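Local coordinates for protein delta-1-pyrroline-5-carboxylate dehydrogenase, mitochondrial (Mus musculus, PDB 4E3X) that catalyses the NAD-dependent oxidation of L-glutamate gamma-semialdehyde to glutamate, the second step in the degradation of proline, at residues 170-175 with 513-518; 501-506 with 529-534. All coordinates share one frame; numbering follows the deposited sequence. Where two conformers were deposited one is given.

Overall arrangement
Both contacts are buried in the aldehyde dehydrogenase fold, and their segments alternate along the chain. Interaction 1 rests the 513-518 loop, one end of which binds proline, on helix 155-180; interaction 2 ties Gly502, just before strand 503-506, to the 529-534 loop. Their centres lie about 13 Å apart, and the two loops meet where Gly516 N probably donates to Gly533 O at 2.9 Å. The chemistry differs: interaction 1 is apolar across its segments, an aromatic ring on a valine and a glycine, whereas interaction 2 hangs on one ammonium group among backbone carbonyls. The second subunit touches both, and in interaction 2 the sheet of strand 503-506 continues into it.

Interaction 1. Residues 170-175 with 513-518; sequences FRFNAK and SVVGQQ. With PRO (proline), chain K.
Phe172 and Val515 pass one another pointing opposite ways, one coming off helix 155-180 and the other off the loop that follows strand 503-506. Val515 CG1, anti to the backbone N (chi1 169°), is the branch that does the touching: it lies alongside the root of the Phe172 side chain, 3.8 Å from CB and equally close to CG and CD2. Further out, one face of the Phe172 ring is covered by loop backbone. Val515 O stands 4.2 Å above the plane of that ring, near its margin, and Gly516 CA approaches Phe172 CE1. A beta carbon on Gly516 would run into CE1, and the positive phi of Gly516 also suits glycine.

The loop holds its own shape. Val514 O accepts from both Gln517 N and Gln518 N, the first closing a type II turn, while Gln518 OE1 reaches back to take Val514 N at 2.8 Å. Asn34 ND2 bonds to Val515 O.

At the loop's other end the bound proline is gripped twice by Ser513, a substrate-binding residue: Ser513 N to proline O is 3.0 Å and nearly straight (163°), and Ser513 OG donates to the same oxygen. Ser349 OG and Gly512 N also hydrogen-bond to the ligand. The chemistry is therefore divided, with close apolar contact seating the turn on the helix and directional bonds at Ser513 reading the ligand's carboxylate.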
# COMPACT_ATOMS: atom_id res chain seq x y z
N PHE B 170 14.54 -14.21 3.85
CA PHE B 170 15.46 -13.47 4.71
C PHE B 170 16.56 -12.78 3.90
O PHE B 170 16.86 -11.61 4.14
CB PHE B 170 16.06 -14.39 5.78
CG PHE B 170 15.12 -14.73 6.90
CD1 PHE B 170 13.83 -14.23 6.95
CD2 PHE B 170 15.55 -15.57 7.92
CE1 PHE B 170 12.98 -14.55 8.00
CE2 PHE B 170 14.70 -15.89 8.97
CZ PHE B 170 13.41 -15.38 9.01
N ARG B 171 17.14 -13.48 2.93
CA ARG B 171 18.24 -12.89 2.15
C ARG B 171 17.76 -11.83 1.16
O ARG B 171 18.33 -10.74 1.08
CB ARG B 171 19.06 -13.95 1.42
CG ARG B 171 19.79 -14.92 2.32
CD ARG B 171 21.06 -15.43 1.66
NE ARG B 171 21.69 -16.52 2.39
CZ ARG B 171 21.63 -17.81 2.02
NH1 ARG B 171 20.96 -18.16 0.93
NH2 ARG B 171 22.23 -18.74 2.76
N PHE B 172 16.72 -12.15 0.39
CA PHE B 172 16.21 -11.21 -0.60
C PHE B 172 15.58 -9.97 0.04
O PHE B 172 15.81 -8.86 -0.44
CB PHE B 172 15.24 -11.88 -1.57
CG PHE B 172 15.94 -12.66 -2.66
CD1 PHE B 172 16.21 -12.07 -3.89
CD2 PHE B 172 16.33 -13.97 -2.45
CE1 PHE B 172 16.86 -12.78 -4.89
CE2 PHE B 172 16.99 -14.68 -3.44
CZ PHE B 172 17.24 -14.09 -4.67
N ASN B 173 14.80 -10.14 1.10
CA ASN B 173 14.25 -8.96 1.77
C ASN B 173 15.36 -8.08 2.35
O ASN B 173 15.28 -6.86 2.31
CB ASN B 173 13.22 -9.32 2.83
CG ASN B 173 11.87 -9.65 2.23
OD1 ASN B 173 11.46 -9.06 1.23
ND2 ASN B 173 11.17 -10.59 2.85
N ALA B 174 16.42 -8.70 2.88
CA ALA B 174 17.57 -7.93 3.34
C ALA B 174 18.17 -7.11 2.19
O ALA B 174 18.47 -5.93 2.35
CB ALA B 174 18.62 -8.83 3.96
N LYS B 175 18.36 -7.74 1.03
CA LYS B 175 18.85 -7.02 -0.13
C LYS B 175 17.92 -5.87 -0.51
O LYS B 175 18.37 -4.74 -0.70
CB LYS B 175 19.03 -7.96 -1.33
CG LYS B 175 19.39 -7.25 -2.63
CD LYS B 175 19.30 -8.19 -3.83
CE LYS B 175 19.63 -7.47 -5.13
NZ LYS B 175 21.06 -7.03 -5.16
N SER B 513 6.17 -21.17 -6.44
CA SER B 513 6.81 -19.89 -6.68
C SER B 513 8.12 -19.80 -5.91
O SER B 513 8.26 -20.34 -4.80
CB SER B 513 5.90 -18.73 -6.28
OG SER B 513 5.67 -18.73 -4.88
N VAL B 514 9.10 -19.14 -6.51
CA VAL B 514 10.41 -18.99 -5.92
C VAL B 514 10.70 -17.51 -5.67
O VAL B 514 10.50 -16.67 -6.55
CB VAL B 514 11.48 -19.62 -6.83
CG1 VAL B 514 12.88 -19.30 -6.32
CG2 VAL B 514 11.27 -21.13 -6.91
N VAL B 515 11.15 -17.20 -4.47
CA VAL B 515 11.45 -15.83 -4.08
C VAL B 515 12.43 -15.18 -5.06
O VAL B 515 13.42 -15.80 -5.47
CB VAL B 515 12.01 -15.79 -2.64
CG1 VAL B 515 12.57 -14.42 -2.30
CG2 VAL B 515 10.93 -16.19 -1.66
N GLY B 516 12.13 -13.95 -5.46
CA GLY B 516 12.99 -13.23 -6.39
C GLY B 516 12.77 -13.61 -7.84
O GLY B 516 13.31 -12.97 -8.74
N GLN B 517 11.98 -14.66 -8.08
CA GLN B 517 11.73 -15.17 -9.43
C GLN B 517 10.25 -15.05 -9.79
O GLN B 517 9.91 -14.51 -10.85
CB GLN B 517 12.21 -16.62 -9.55
CG GLN B 517 13.72 -16.73 -9.38
CD GLN B 517 14.24 -18.14 -9.54
OE1 GLN B 517 13.62 -18.98 -10.20
NE2 GLN B 517 15.37 -18.42 -8.91
N GLN B 518 9.39 -15.55 -8.91
CA GLN B 518 7.95 -15.34 -9.04
C GLN B 518 7.37 -14.79 -7.74
O GLN B 518 6.85 -15.54 -6.92
CB GLN B 518 7.23 -16.65 -9.40
CG GLN B 518 7.72 -17.31 -10.66
CD GLN B 518 8.83 -18.29 -10.41
OE1 GLN B 518 8.93 -18.87 -9.33
NE2 GLN B 518 9.67 -18.50 -11.41
N PRO K . 4.26 -19.77 -2.43
CA PRO K . 3.71 -21.13 -2.46
C PRO K . 3.54 -21.66 -3.87
O PRO K . 3.65 -20.93 -4.86
CB PRO K . 2.35 -20.96 -1.78
CG PRO K . 2.61 -19.90 -0.77
CD PRO K . 3.61 -18.95 -1.39
OXT PRO K . 3.28 -22.85 -4.06

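Interaction 2. Residues 501-506 with 529-534; sequences AGNFYI and NDKPGG
Two flat groups of the 501-506 segment lie close to the ammonium of Lys531: NZ sits above the plane of the Gly502 carbonyl, 65° out of it, and beyond the OD1 end of the Asn503 carboxamide, raised out of that plane too. The NZ to Gly502 O hydrogen bond is 2.9 Å long; Asn503 OD1 is also 2.9 Å from NZ. The carboxamide has partners in its own neighbourhood, since OD1 accepts from Gly521 N and ND2 donates to Pro519 O. Asn503 opens strand 503-506, part of the catalytic-domain sheet of the aldehyde dehydrogenase fold, which runs on into the second subunit; its side chain packs on Phe520, which lines the proline pocket.

Lys531 gets there by a bend at CB-CG (chi2 -56°), beyond which the chain is extended. Besides Gly502 O, NZ donates to the carbonyls of Pro519 and Gly521, so one buried amine draws together three backbone oxygens from two parts of the chain. A methionine here would probably leave those carbonyls without their shared donor and the segment around 519-521 less firmly joined to the strand.

In the same loop, Asn529 ND2 bonds to Pro544 O and Ser543 OG of the second subunit. Lys531 itself starts a type II turn, closed by Gly534 N donating to Lys531 O at 3.0 Å.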
# COMPACT_ATOMS: atom_id res chain seq x y z
N ALA B 501 -5.34 -14.78 -12.45
CA ALA B 501 -4.20 -15.30 -11.69
C ALA B 501 -3.13 -14.23 -11.54
O ALA B 501 -2.69 -13.64 -12.52
CB ALA B 501 -3.61 -16.53 -12.39
N GLY B 502 -2.71 -13.99 -10.30
CA GLY B 502 -1.60 -13.09 -10.01
C GLY B 502 -0.26 -13.77 -10.23
O GLY B 502 0.76 -13.11 -10.42
N ASN B 503 -0.26 -15.10 -10.16
CA ASN B 503 0.88 -15.91 -10.56
C ASN B 503 0.41 -16.83 -11.66
O ASN B 503 -0.37 -17.76 -11.43
CB ASN B 503 1.43 -16.71 -9.38
CG ASN B 503 2.29 -15.88 -8.48
OD1 ASN B 503 1.78 -15.10 -7.68
ND2 ASN B 503 3.60 -16.01 -8.61
N PHE B 504 0.85 -16.52 -12.88
CA PHE B 504 0.35 -17.16 -14.09
C PHE B 504 1.49 -17.93 -14.73
O PHE B 504 2.61 -17.43 -14.84
CB PHE B 504 -0.20 -16.09 -15.03
CG PHE B 504 -0.85 -16.63 -16.27
CD1 PHE B 504 -2.01 -17.40 -16.21
CD2 PHE B 504 -0.33 -16.33 -17.51
CE1 PHE B 504 -2.61 -17.88 -17.37
CE2 PHE B 504 -0.93 -16.81 -18.67
CZ PHE B 504 -2.06 -17.58 -18.60
N TYR B 505 1.20 -19.15 -15.15
CA TYR B 505 2.23 -20.07 -15.60
C TYR B 505 1.93 -20.56 -17.00
O TYR B 505 0.80 -20.95 -17.31
CB TYR B 505 2.31 -21.25 -14.63
CG TYR B 505 2.76 -20.83 -13.25
CD1 TYR B 505 1.84 -20.50 -12.26
CD2 TYR B 505 4.12 -20.73 -12.95
CE1 TYR B 505 2.27 -20.11 -10.99
CE2 TYR B 505 4.55 -20.35 -11.69
CZ TYR B 505 3.63 -20.02 -10.72
OH TYR B 505 4.09 -19.64 -9.47
N ILE B 506 2.94 -20.53 -17.86
CA ILE B 506 2.80 -21.09 -19.20
C ILE B 506 3.66 -22.33 -19.28
O ILE B 506 4.89 -22.27 -19.14
CB ILE B 506 3.17 -20.07 -20.27
CG1 ILE B 506 2.25 -18.85 -20.16
CG2 ILE B 506 3.07 -20.69 -21.66
CD1 ILE B 506 2.70 -17.69 -20.97
N ASN B 529 -2.66 -8.55 -2.47
CA ASN B 529 -1.62 -8.70 -3.49
C ASN B 529 -0.39 -7.81 -3.31
O ASN B 529 -0.01 -7.06 -4.22
CB ASN B 529 -2.18 -8.56 -4.91
CG ASN B 529 -1.21 -9.07 -5.95
OD1 ASN B 529 -0.31 -9.86 -5.64
ND2 ASN B 529 -1.38 -8.63 -7.19
N ASP B 530 0.28 -7.95 -2.17
CA ASP B 530 1.44 -7.13 -1.87
C ASP B 530 2.74 -7.77 -2.34
O ASP B 530 3.81 -7.22 -2.14
CB ASP B 530 1.49 -6.80 -0.38
CG ASP B 530 0.29 -6.00 0.05
OD1 ASP B 530 0.12 -4.87 -0.46
OD2 ASP B 530 -0.49 -6.49 0.89
N LYS B 531 2.62 -8.94 -2.96
CA LYS B 531 3.73 -9.62 -3.63
C LYS B 531 4.96 -9.86 -2.75
O LYS B 531 6.08 -9.48 -3.12
CB LYS B 531 4.12 -8.89 -4.92
CG LYS B 531 3.13 -9.08 -6.06
CD LYS B 531 2.89 -10.56 -6.37
CE LYS B 531 2.39 -10.78 -7.80
NZ LYS B 531 2.05 -12.22 -8.02
N PRO B 532 4.78 -10.55 -1.61
CA PRO B 532 5.96 -11.07 -0.91
C PRO B 532 6.78 -11.93 -1.87
O PRO B 532 6.22 -12.67 -2.69
CB PRO B 532 5.35 -11.92 0.22
CG PRO B 532 3.98 -12.28 -0.28
CD PRO B 532 3.52 -11.06 -1.02
N GLY B 533 8.10 -11.82 -1.77
CA GLY B 533 8.98 -12.47 -2.71
C GLY B 533 9.49 -11.52 -3.78
O GLY B 533 10.42 -11.85 -4.53
N GLY B 534 8.87 -10.35 -3.87
CA GLY B 534 9.34 -9.30 -4.77
C GLY B 534 9.88 -8.09 -4.03
O GLY B 534 9.82 -8.03 -2.80